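Local coordinates for uncharacterized protein (Wolinella succinogenes, PDB 3JYG) that is of unknown function but belongs to the 6-pyruvoyl tetrahydropterin synthase family and binds a zinc ion, at residues D12-W20 with L77-P88; G160-F168 with K173-E181. One frame throughout, in Å; residues are numbered along the deposited sequence. Where two conformers were deposited one is given.

Contact 1. Residues D12-W20 with L77-P88; sequences DFCYGHRVW and LDHRFIIDIDDP. With ZN (zinc ion), chain G.
Gly16 and Phe81 pair in parallel register. Gly16 N donates to Arg80 O at 2.8 Å, and Gly16 O accepts from Ile82 N. Because Gly16 has no side chain, the Phe81 ring can lie flat over the backbone. Its face meets Gly16 C and His17 CA, the latter a CH-pi contact 4.0 Å from the ring centroid. Upstream, Cys14 N points at Asp78 OD1 in a nearly straight bond (168°), and Cys14 O takes His79 N. Leu77 CB sits over one face of the Phe13 ring, while Ile82 CD1 comes to its edge.

Past the strands, the turn 84-87 holds Arg18 and Trp20. Arg18 grips Asp87 side-on: NE binds OD2, and NH2 binds OD1 at 2.9 Å. The NH2 bond lies in the guanidinium plane; the NE bond is tilted from it. Trp20 NE1 donates to Asp84 OD2 at 2.8 Å, straight and in the ring plane, although it meets the carboxylate from above its plane. Trp20 CG sits between the backbone N and the carbonyl carbon (chi1 63°), which lays one indole face under Asp87 CA and Pro88 CD.

Further out, Asp84 OD1 accepts from Asp86 N in an Asx turn that steadies the carboxylate. Asp87 OD1 also caps Leu89 N, and Arg18 NH1 reaches Arg37 O. Water 2 joins Arg18 N to Ile82 O, where the two strands part.

On the face away from Phe81, His17 NE2 binds the zinc ion at 2.4 Å. His40, His42 and two waters complete the site. Three histidines bring no negative charge, so the metal probably keeps much of its positive charge and would polarise its waters.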
loop_
_atom_site.group_PDB
_atom_site.type_symbol
_atom_site.label_atom_id
_atom_site.label_comp_id
_atom_site.label_asym_id
_atom_site.label_seq_id
_atom_site.Cartn_x
_atom_site.Cartn_y
_atom_site.Cartn_z
ATOM N N ASP A 12 -12.464 2.769 8.607
ATOM C CA ASP A 12 -12.834 1.372 8.837
ATOM C C ASP A 12 -14.296 1.226 9.265
ATOM O O ASP A 12 -14.838 2.121 9.899
ATOM C CB ASP A 12 -11.919 0.787 9.932
ATOM C CG ASP A 12 -10.451 0.912 9.576
ATOM O OD1 ASP A 12 -9.690 1.527 10.347
ATOM O OD2 ASP A 12 -10.049 0.442 8.504
ATOM N N PHE A 13 -14.935 0.106 8.899
ATOM C CA PHE A 13 -16.289 -0.252 9.350
ATOM C C PHE A 13 -16.531 -1.732 9.125
ATOM O O PHE A 13 -15.818 -2.379 8.366
ATOM C CB PHE A 13 -17.429 0.577 8.691
ATOM C CG PHE A 13 -17.632 0.325 7.181
ATOM C CD1 PHE A 13 -16.740 0.858 6.247
ATOM C CD2 PHE A 13 -18.728 -0.419 6.707
ATOM C CE1 PHE A 13 -16.910 0.674 4.884
ATOM C CE2 PHE A 13 -18.902 -0.636 5.322
ATOM C CZ PHE A 13 -18.003 -0.066 4.407
ATOM N N CYS A 14 -17.533 -2.260 9.811
ATOM C CA CYS A 14 -17.954 -3.659 9.671
ATOM C C CYS A 14 -19.358 -3.671 9.096
ATOM O O CYS A 14 -20.158 -2.802 9.435
ATOM C CB CYS A 14 -17.917 -4.389 11.032
ATOM S SG CYS A 14 -16.400 -4.148 11.951
ATOM N N TYR A 15 -19.666 -4.651 8.249
ATOM C CA TYR A 15 -20.991 -4.700 7.640
ATOM C C TYR A 15 -21.303 -6.141 7.271
ATOM O O TYR A 15 -20.389 -6.938 7.173
ATOM C CB TYR A 15 -21.066 -3.795 6.386
ATOM C CG TYR A 15 -20.071 -4.192 5.286
ATOM C CD1 TYR A 15 -18.688 -3.961 5.439
ATOM C CD2 TYR A 15 -20.517 -4.796 4.089
ATOM C CE1 TYR A 15 -17.776 -4.323 4.454
ATOM C CE2 TYR A 15 -19.601 -5.154 3.084
ATOM C CZ TYR A 15 -18.232 -4.928 3.277
ATOM O OH TYR A 15 -17.302 -5.249 2.280
ATOM N N GLY A 16 -22.580 -6.442 7.042
ATOM C CA GLY A 16 -22.957 -7.710 6.382
ATOM C C GLY A 16 -23.379 -7.419 4.941
ATOM O O GLY A 16 -23.755 -6.283 4.614
ATOM N N HIS A 17 -23.284 -8.421 4.065
ATOM C CA HIS A 17 -23.824 -8.270 2.744
ATOM C C HIS A 17 -23.917 -9.636 2.106
ATOM O O HIS A 17 -23.553 -10.660 2.725
ATOM C CB HIS A 17 -22.991 -7.262 1.883
ATOM C CG HIS A 17 -21.759 -7.838 1.225
ATOM N ND1 HIS A 17 -21.261 -7.344 0.036
ATOM C CD2 HIS A 17 -20.920 -8.837 1.594
ATOM C CE1 HIS A 17 -20.174 -8.016 -0.302
ATOM N NE2 HIS A 17 -19.951 -8.930 0.627
ATOM N N ARG A 18 -24.425 -9.632 0.879
ATOM C CA ARG A 18 -24.208 -10.737 -0.026
ATOM C C ARG A 18 -24.146 -10.178 -1.458
ATOM O O ARG A 18 -24.740 -9.140 -1.753
ATOM C CB ARG A 18 -25.307 -11.806 0.137
ATOM C CG ARG A 18 -26.567 -11.567 -0.650
ATOM C CD ARG A 18 -27.557 -12.736 -0.499
ATOM N NE ARG A 18 -28.611 -12.676 -1.520
ATOM C CZ ARG A 18 -28.886 -13.660 -2.384
ATOM N NH1 ARG A 18 -28.180 -14.808 -2.400
ATOM N NH2 ARG A 18 -29.890 -13.497 -3.239
ATOM N N VAL A 19 -23.429 -10.886 -2.316
ATOM C CA VAL A 19 -23.272 -10.526 -3.718
ATOM C C VAL A 19 -24.126 -11.519 -4.469
ATOM O O VAL A 19 -23.694 -12.629 -4.721
ATOM C CB VAL A 19 -21.810 -10.703 -4.156
ATOM C CG1 VAL A 19 -21.623 -10.265 -5.625
ATOM C CG2 VAL A 19 -20.895 -9.893 -3.224
ATOM N N TRP A 20 -25.334 -11.103 -4.805
ATOM C CA TRP A 20 -26.414 -12.038 -5.152
ATOM C C TRP A 20 -26.181 -12.600 -6.565
ATOM O O TRP A 20 -26.548 -13.719 -6.859
ATOM C CB TRP A 20 -27.788 -11.350 -4.989
ATOM C CG TRP A 20 -28.062 -10.146 -5.909
ATOM C CD1 TRP A 20 -27.972 -8.791 -5.587
ATOM C CD2 TRP A 20 -28.492 -10.204 -7.288
ATOM N NE1 TRP A 20 -28.319 -8.029 -6.691
ATOM C CE2 TRP A 20 -28.639 -8.867 -7.739
ATOM C CE3 TRP A 20 -28.778 -11.272 -8.182
ATOM C CZ2 TRP A 20 -29.049 -8.553 -9.065
ATOM C CZ3 TRP A 20 -29.192 -10.966 -9.476
ATOM C CH2 TRP A 20 -29.328 -9.614 -9.899
ATOM N N LEU A 77 -22.993 3.402 7.541
ATOM C CA LEU A 77 -22.574 2.071 7.100
ATOM C C LEU A 77 -22.100 1.125 8.194
ATOM O O LEU A 77 -22.252 -0.073 8.050
ATOM C CB LEU A 77 -21.498 2.167 6.008
ATOM C CG LEU A 77 -21.829 3.080 4.816
ATOM C CD1 LEU A 77 -20.641 3.093 3.876
ATOM C CD2 LEU A 77 -23.055 2.558 4.066
ATOM N N ASP A 78 -21.557 1.639 9.300
ATOM C CA ASP A 78 -20.948 0.727 10.284
ATOM C C ASP A 78 -22.020 -0.067 11.018
ATOM O O ASP A 78 -23.021 0.505 11.428
ATOM C CB ASP A 78 -20.087 1.469 11.291
ATOM C CG ASP A 78 -19.371 0.516 12.247
ATOM O OD1 ASP A 78 -18.628 -0.402 11.791
ATOM O OD2 ASP A 78 -19.619 0.647 13.476
ATOM N N HIS A 79 -21.792 -1.375 11.179
ATOM C CA HIS A 79 -22.745 -2.247 11.866
ATOM C C HIS A 79 -24.076 -2.343 11.150
ATOM O O HIS A 79 -25.137 -2.365 11.785
ATOM C CB HIS A 79 -22.896 -1.827 13.351
ATOM C CG HIS A 79 -21.767 -2.328 14.209
ATOM N ND1 HIS A 79 -20.479 -1.840 14.110
ATOM C CD2 HIS A 79 -21.719 -3.335 15.115
ATOM C CE1 HIS A 79 -19.690 -2.522 14.923
ATOM N NE2 HIS A 79 -20.419 -3.426 15.556
ATOM N N ARG A 80 -24.033 -2.376 9.824
ATOM C CA ARG A 80 -25.278 -2.475 9.041
ATOM C C ARG A 80 -25.199 -3.642 8.060
ATOM O O ARG A 80 -24.119 -4.179 7.816
ATOM C CB ARG A 80 -25.501 -1.208 8.230
ATOM C CG ARG A 80 -25.452 0.085 9.006
ATOM C CD ARG A 80 -26.675 0.299 9.879
ATOM N NE ARG A 80 -26.476 1.583 10.577
ATOM C CZ ARG A 80 -27.321 2.118 11.440
ATOM N NH1 ARG A 80 -28.492 1.541 11.680
ATOM N NH2 ARG A 80 -27.014 3.288 12.009
ATOM N N PHE A 81 -26.335 -4.030 7.493
ATOM C CA PHE A 81 -26.334 -4.976 6.392
ATOM C C PHE A 81 -26.664 -4.222 5.054
ATOM O O PHE A 81 -27.753 -3.622 4.900
ATOM C CB PHE A 81 -27.342 -6.088 6.661
ATOM C CG PHE A 81 -27.327 -7.205 5.613
ATOM C CD1 PHE A 81 -27.914 -7.003 4.355
ATOM C CD2 PHE A 81 -26.806 -8.455 5.930
ATOM C CE1 PHE A 81 -27.921 -8.013 3.363
ATOM C CE2 PHE A 81 -26.811 -9.503 4.974
ATOM C CZ PHE A 81 -27.377 -9.261 3.659
ATOM N N ILE A 82 -25.752 -4.291 4.100
ATOM C CA ILE A 82 -25.927 -3.532 2.832
ATOM C C ILE A 82 -26.582 -4.447 1.797
ATOM O O ILE A 82 -26.106 -5.539 1.505
ATOM C CB ILE A 82 -24.587 -2.995 2.236
ATOM C CG1 ILE A 82 -23.782 -2.198 3.291
ATOM C CG2 ILE A 82 -24.865 -2.159 0.948
ATOM C CD1 ILE A 82 -22.381 -1.731 2.790
ATOM N N ILE A 83 -27.716 -4.010 1.270
ATOM C CA ILE A 83 -28.483 -4.874 0.373
ATOM C C ILE A 83 -28.869 -4.128 -0.911
ATOM O O ILE A 83 -29.303 -2.976 -0.875
ATOM C CB ILE A 83 -29.698 -5.454 1.067
ATOM C CG1 ILE A 83 -30.325 -6.588 0.230
ATOM C CG2 ILE A 83 -30.705 -4.306 1.389
ATOM C CD1 ILE A 83 -31.511 -7.376 0.948
ATOM N N ASP A 84 -28.670 -4.801 -2.051
ATOM C CA ASP A 84 -29.127 -4.285 -3.328
ATOM C C ASP A 84 -30.671 -4.236 -3.302
ATOM O O ASP A 84 -31.330 -5.210 -2.939
ATOM C CB ASP A 84 -28.536 -5.177 -4.458
ATOM C CG ASP A 84 -28.858 -4.683 -5.887
ATOM O OD1 ASP A 84 -29.661 -3.769 -6.102
ATOM O OD2 ASP A 84 -28.280 -5.252 -6.835
ATOM N N ILE A 85 -31.241 -3.062 -3.614
ATOM C CA ILE A 85 -32.681 -2.971 -3.920
ATOM C C ILE A 85 -33.159 -4.117 -4.842
ATOM O O ILE A 85 -34.275 -4.582 -4.705
ATOM C CB ILE A 85 -33.085 -1.562 -4.501
ATOM C CG1 ILE A 85 -34.600 -1.344 -4.574
ATOM C CG2 ILE A 85 -32.383 -1.230 -5.861
ATOM C CD1 ILE A 85 -35.292 -1.276 -3.185
ATOM N N ASP A 86 -32.337 -4.550 -5.779
ATOM C CA ASP A 86 -32.784 -5.579 -6.703
ATOM C C ASP A 86 -32.317 -6.956 -6.390
ATOM O O ASP A 86 -32.372 -7.808 -7.233
ATOM C CB ASP A 86 -32.368 -5.238 -8.123
ATOM C CG ASP A 86 -33.333 -4.251 -8.784
ATOM O OD1 ASP A 86 -34.476 -4.087 -8.284
ATOM O OD2 ASP A 86 -32.940 -3.634 -9.784
ATOM N N ASP A 87 -31.779 -7.160 -5.200
ATOM C CA ASP A 87 -31.498 -8.506 -4.729
ATOM C C ASP A 87 -32.814 -9.280 -4.739
ATOM O O ASP A 87 -33.807 -8.803 -4.214
ATOM C CB ASP A 87 -30.891 -8.422 -3.302
ATOM C CG ASP A 87 -30.396 -9.769 -2.781
ATOM O OD1 ASP A 87 -31.033 -10.819 -3.078
ATOM O OD2 ASP A 87 -29.362 -9.771 -2.070
ATOM N N PRO A 88 -32.829 -10.498 -5.317
ATOM C CA PRO A 88 -34.053 -11.321 -5.364
ATOM C C PRO A 88 -34.587 -11.673 -3.974
ATOM O O PRO A 88 -35.775 -12.022 -3.828
ATOM C CB PRO A 88 -33.576 -12.613 -6.021
ATOM C CG PRO A 88 -32.371 -12.216 -6.791
ATOM C CD PRO A 88 -31.708 -11.128 -6.048
HETATM ZN ZN ZN G . -18.291 -10.588 0.499
HETATM O O HOH W 1 -27.699 -7.497 -2.006
HETATM O O HOH W 2 -26.381 -7.998 0.361
HETATM O O HOH W 3 -17.198 -9.049 -1.132
HETATM O O HOH W 4 -16.581 -12.156 -0.037
#

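Contact 2. Residues G160-F168 with K173-E181; sequences GVKVSSVEF and KSRARVYNE
Arg177 and Glu167 face each other across a non-hydrogen-bonded pair and stack their flat ends. The carboxylate and guanidinium planes are only 4° apart. Glu167 OE1 lies over one guanidinium face, toward its rim, 3.6 Å from Arg177 NH1. This is a long salt bridge of charge alone, since no N-H points at the oxygen. OE1 has a hydrogen-bond partner in His49 of strand 40-52. Arg177 CG is anti to the backbone N (chi1 -166°), and the chain runs out straight to NE. That brings its aliphatic part against Glu167 CG, 3.5 Å from Arg177 CD. At the guanidinium edge, Arg177 NE donates to Ser165 OG at 3.2 Å, in plane. Tyr179 OH sits over the rim of the opposite face. The Tyr179 ring also brings CD1 to 3.6 Å from Ser165 CB.

Asn180 closes the far end. Its amide reaches across to Val163. Asn180 ND2 donates to Val163 O at 3.0 Å, nearly in the amide plane. Lys162 runs extended and then bends at its last torsion (chi4 54°). This turn drops NZ onto Asn180 O at 2.7 Å. Water 5 bridges that same carbonyl and Ser164 O.

Paired backbone bonds join Val166 with Val178 and Phe168 with Ala176. The arrangement is an antiparallel beta hairpin.

On the face away from Arg177 and Glu167, Val163 and Val178 pack on Leu149 of helix 141-155. Strand 162-169 bonds on its far side to strand 40-52. Strand 174-180 is outermost within the chain, but it pairs antiparallel with a strand of the third subunit, so the sheet continues across the interface. Arg175 adds a salt bridge to Glu10 of that subunit.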
loop_
_atom_site.group_PDB
_atom_site.type_symbol
_atom_site.label_atom_id
_atom_site.label_comp_id
_atom_site.label_asym_id
_atom_site.label_seq_id
_atom_site.Cartn_x
_atom_site.Cartn_y
_atom_site.Cartn_z
ATOM N N GLY A 160 -10.814 22.745 -3.106
ATOM C CA GLY A 160 -9.801 23.070 -4.122
ATOM C C GLY A 160 -8.911 21.894 -4.482
ATOM O O GLY A 160 -7.835 22.072 -5.084
ATOM N N VAL A 161 -9.325 20.677 -4.105
ATOM C CA VAL A 161 -8.503 19.491 -4.398
ATOM C C VAL A 161 -9.315 18.499 -5.247
ATOM O O VAL A 161 -10.546 18.564 -5.268
ATOM C CB VAL A 161 -7.975 18.791 -3.088
ATOM C CG1 VAL A 161 -7.205 19.767 -2.210
ATOM C CG2 VAL A 161 -9.115 18.172 -2.311
ATOM N N LYS A 162 -8.636 17.605 -5.954
ATOM C CA LYS A 162 -9.277 16.513 -6.714
ATOM C C LYS A 162 -9.351 15.212 -5.872
ATOM O O LYS A 162 -8.479 14.967 -5.067
ATOM C CB LYS A 162 -8.426 16.264 -7.964
ATOM C CG LYS A 162 -8.785 15.007 -8.786
ATOM C CD LYS A 162 -7.620 14.699 -9.766
ATOM C CE LYS A 162 -7.763 13.327 -10.451
ATOM N NZ LYS A 162 -9.063 13.100 -11.155
ATOM N N VAL A 163 -10.379 14.380 -6.048
ATOM C CA VAL A 163 -10.308 12.982 -5.554
ATOM C C VAL A 163 -9.679 12.104 -6.640
ATOM O O VAL A 163 -10.307 11.885 -7.648
ATOM C CB VAL A 163 -11.708 12.385 -5.280
ATOM C CG1 VAL A 163 -11.578 11.025 -4.562
ATOM C CG2 VAL A 163 -12.540 13.317 -4.447
ATOM N N SER A 164 -8.480 11.569 -6.429
ATOM C CA SER A 164 -7.804 10.853 -7.499
ATOM C C SER A 164 -8.219 9.391 -7.574
ATOM O O SER A 164 -8.323 8.800 -8.688
ATOM C CB SER A 164 -6.293 10.996 -7.393
ATOM O OG SER A 164 -5.895 10.435 -6.191
ATOM N N SER A 165 -8.457 8.793 -6.415
ATOM C CA SER A 165 -9.104 7.477 -6.367
ATOM C C SER A 165 -9.624 7.120 -4.976
ATOM O O SER A 165 -9.337 7.807 -3.980
ATOM C CB SER A 165 -8.140 6.383 -6.837
ATOM O OG SER A 165 -7.054 6.254 -5.885
ATOM N N VAL A 166 -10.387 6.030 -4.918
ATOM C CA VAL A 166 -10.831 5.459 -3.650
ATOM C C VAL A 166 -10.522 3.974 -3.679
ATOM O O VAL A 166 -10.743 3.314 -4.688
ATOM C CB VAL A 166 -12.335 5.616 -3.535
ATOM C CG1 VAL A 166 -12.902 4.792 -2.371
ATOM C CG2 VAL A 166 -12.676 7.075 -3.387
ATOM N N GLU A 167 -9.974 3.460 -2.594
ATOM C CA GLU A 167 -9.759 2.030 -2.456
ATOM C C GLU A 167 -10.789 1.482 -1.474
ATOM O O GLU A 167 -11.155 2.137 -0.484
ATOM C CB GLU A 167 -8.358 1.706 -1.908
ATOM C CG GLU A 167 -7.203 2.223 -2.762
ATOM C CD GLU A 167 -5.851 1.846 -2.166
ATOM O OE1 GLU A 167 -5.121 2.779 -1.747
ATOM O OE2 GLU A 167 -5.562 0.623 -2.068
ATOM N N PHE A 168 -11.243 0.275 -1.746
ATOM C CA PHE A 168 -12.066 -0.436 -0.765
ATOM C C PHE A 168 -11.526 -1.854 -0.548
ATOM O O PHE A 168 -11.485 -2.672 -1.491
ATOM C CB PHE A 168 -13.547 -0.392 -1.134
ATOM C CG PHE A 168 -14.432 -1.015 -0.085
ATOM C CD1 PHE A 168 -14.737 -0.316 1.098
ATOM C CD2 PHE A 168 -14.892 -2.320 -0.239
ATOM C CE1 PHE A 168 -15.530 -0.922 2.119
ATOM C CE2 PHE A 168 -15.674 -2.938 0.790
ATOM C CZ PHE A 168 -16.016 -2.212 1.940
ATOM N N LYS A 173 -6.608 -9.214 2.486
ATOM C CA LYS A 173 -5.938 -9.818 1.354
ATOM C C LYS A 173 -6.425 -9.363 -0.011
ATOM O O LYS A 173 -5.813 -9.690 -1.008
ATOM C CB LYS A 173 -6.126 -11.339 1.399
ATOM C CG LYS A 173 -4.900 -12.096 1.126
ATOM C CD LYS A 173 -4.111 -12.199 2.430
ATOM C CE LYS A 173 -2.639 -12.572 2.207
ATOM N NZ LYS A 173 -1.838 -12.176 3.411
ATOM N N SER A 174 -7.541 -8.653 -0.077
ATOM C CA SER A 174 -8.143 -8.404 -1.377
ATOM C C SER A 174 -8.842 -7.063 -1.358
ATOM O O SER A 174 -9.537 -6.700 -0.368
ATOM C CB SER A 174 -9.119 -9.519 -1.715
ATOM O OG SER A 174 -10.204 -9.537 -0.791
ATOM N N ARG A 175 -8.661 -6.323 -2.450
ATOM C CA ARG A 175 -9.146 -4.965 -2.509
ATOM C C ARG A 175 -9.395 -4.464 -3.924
ATOM O O ARG A 175 -8.876 -5.016 -4.896
ATOM C CB ARG A 175 -8.170 -4.050 -1.805
ATOM C CG ARG A 175 -6.785 -4.059 -2.372
ATOM C CD ARG A 175 -5.833 -3.532 -1.291
ATOM N NE ARG A 175 -4.444 -3.686 -1.692
ATOM C CZ ARG A 175 -3.618 -4.659 -1.303
ATOM N NH1 ARG A 175 -2.383 -4.644 -1.771
ATOM N NH2 ARG A 175 -4.004 -5.615 -0.443
ATOM N N ALA A 176 -10.235 -3.445 -3.996
ATOM C CA ALA A 176 -10.621 -2.799 -5.215
ATOM C C ALA A 176 -10.151 -1.365 -5.150
ATOM O O ALA A 176 -9.934 -0.803 -4.077
ATOM C CB ALA A 176 -12.115 -2.839 -5.379
ATOM N N ARG A 177 -9.994 -0.772 -6.325
ATOM C CA ARG A 177 -9.608 0.604 -6.420
ATOM C C ARG A 177 -10.339 1.119 -7.668
ATOM O O ARG A 177 -10.510 0.390 -8.679
ATOM C CB ARG A 177 -8.103 0.706 -6.554
ATOM C CG ARG A 177 -7.510 2.134 -6.316
ATOM C CD ARG A 177 -6.010 2.109 -6.043
ATOM N NE ARG A 177 -5.566 3.453 -5.728
ATOM C CZ ARG A 177 -4.374 3.793 -5.262
ATOM N NH1 ARG A 177 -3.470 2.863 -4.966
ATOM N NH2 ARG A 177 -4.107 5.077 -5.048
ATOM N N VAL A 178 -10.869 2.328 -7.529
ATOM C CA VAL A 178 -11.435 3.003 -8.677
ATOM C C VAL A 178 -10.726 4.363 -8.822
ATOM O O VAL A 178 -10.664 5.148 -7.872
ATOM C CB VAL A 178 -12.969 3.152 -8.550
ATOM C CG1 VAL A 178 -13.515 3.932 -9.758
ATOM C CG2 VAL A 178 -13.680 1.761 -8.412
ATOM N N TYR A 179 -10.200 4.611 -10.023
ATOM C CA TYR A 179 -9.411 5.766 -10.331
ATOM C C TYR A 179 -10.269 6.774 -11.076
ATOM O O TYR A 179 -10.923 6.443 -12.063
ATOM C CB TYR A 179 -8.231 5.378 -11.234
ATOM C CG TYR A 179 -7.096 4.776 -10.485
ATOM C CD1 TYR A 179 -6.195 5.580 -9.765
ATOM C CD2 TYR A 179 -6.898 3.403 -10.482
ATOM C CE1 TYR A 179 -5.119 4.992 -9.049
ATOM C CE2 TYR A 179 -5.835 2.838 -9.776
ATOM C CZ TYR A 179 -4.980 3.625 -9.075
ATOM O OH TYR A 179 -3.953 3.036 -8.410
ATOM N N ASN A 180 -10.228 8.005 -10.587
ATOM C CA ASN A 180 -10.875 9.111 -11.219
ATOM C C ASN A 180 -9.896 9.639 -12.259
ATOM O O ASN A 180 -9.108 10.574 -11.997
ATOM C CB ASN A 180 -11.225 10.180 -10.193
ATOM C CG ASN A 180 -11.886 11.374 -10.812
ATOM O OD1 ASN A 180 -12.272 11.332 -11.971
ATOM N ND2 ASN A 180 -11.993 12.457 -10.057
ATOM N N GLU A 181 -9.953 8.977 -13.411
ATOM C CA GLU A 181 -9.250 9.304 -14.647
ATOM C C GLU A 181 -8.549 8.087 -15.231
ATOM O O GLU A 181 -8.921 7.644 -16.305
ATOM C CB GLU A 181 -8.298 10.482 -14.521
ATOM C CG GLU A 181 -8.920 11.771 -15.027
ATOM C CD GLU A 181 -7.869 12.707 -15.607
ATOM O OE1 GLU A 181 -6.699 12.253 -15.765
ATOM O OE2 GLU A 181 -8.211 13.885 -15.904
HETATM O O HOH W 5 -6.430 9.225 -10.888
#

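How the contacts relate
The centres of contact 1 and contact 2 lie about 20 Å apart in one mixed sheet. Contact 1 closes before contact 2 opens along the chain. Strand 40-52 separates strand 3-17 of the first from strand 162-169 of the second. The two still touch: the Phe168 ring packs against Tyr15 OH and Phe13 CZ, and its side chain lies about 8 Å from the zinc ion. Contact 1 carries a zinc ligand on interior strands of the sheet, while contact 2 includes the strand outermost within the chain. Between subunits they meet again, because Lys173 forms a salt bridge with Asp12 of the third subunit. Metal site and trimer assembly thus share one continuous sheet.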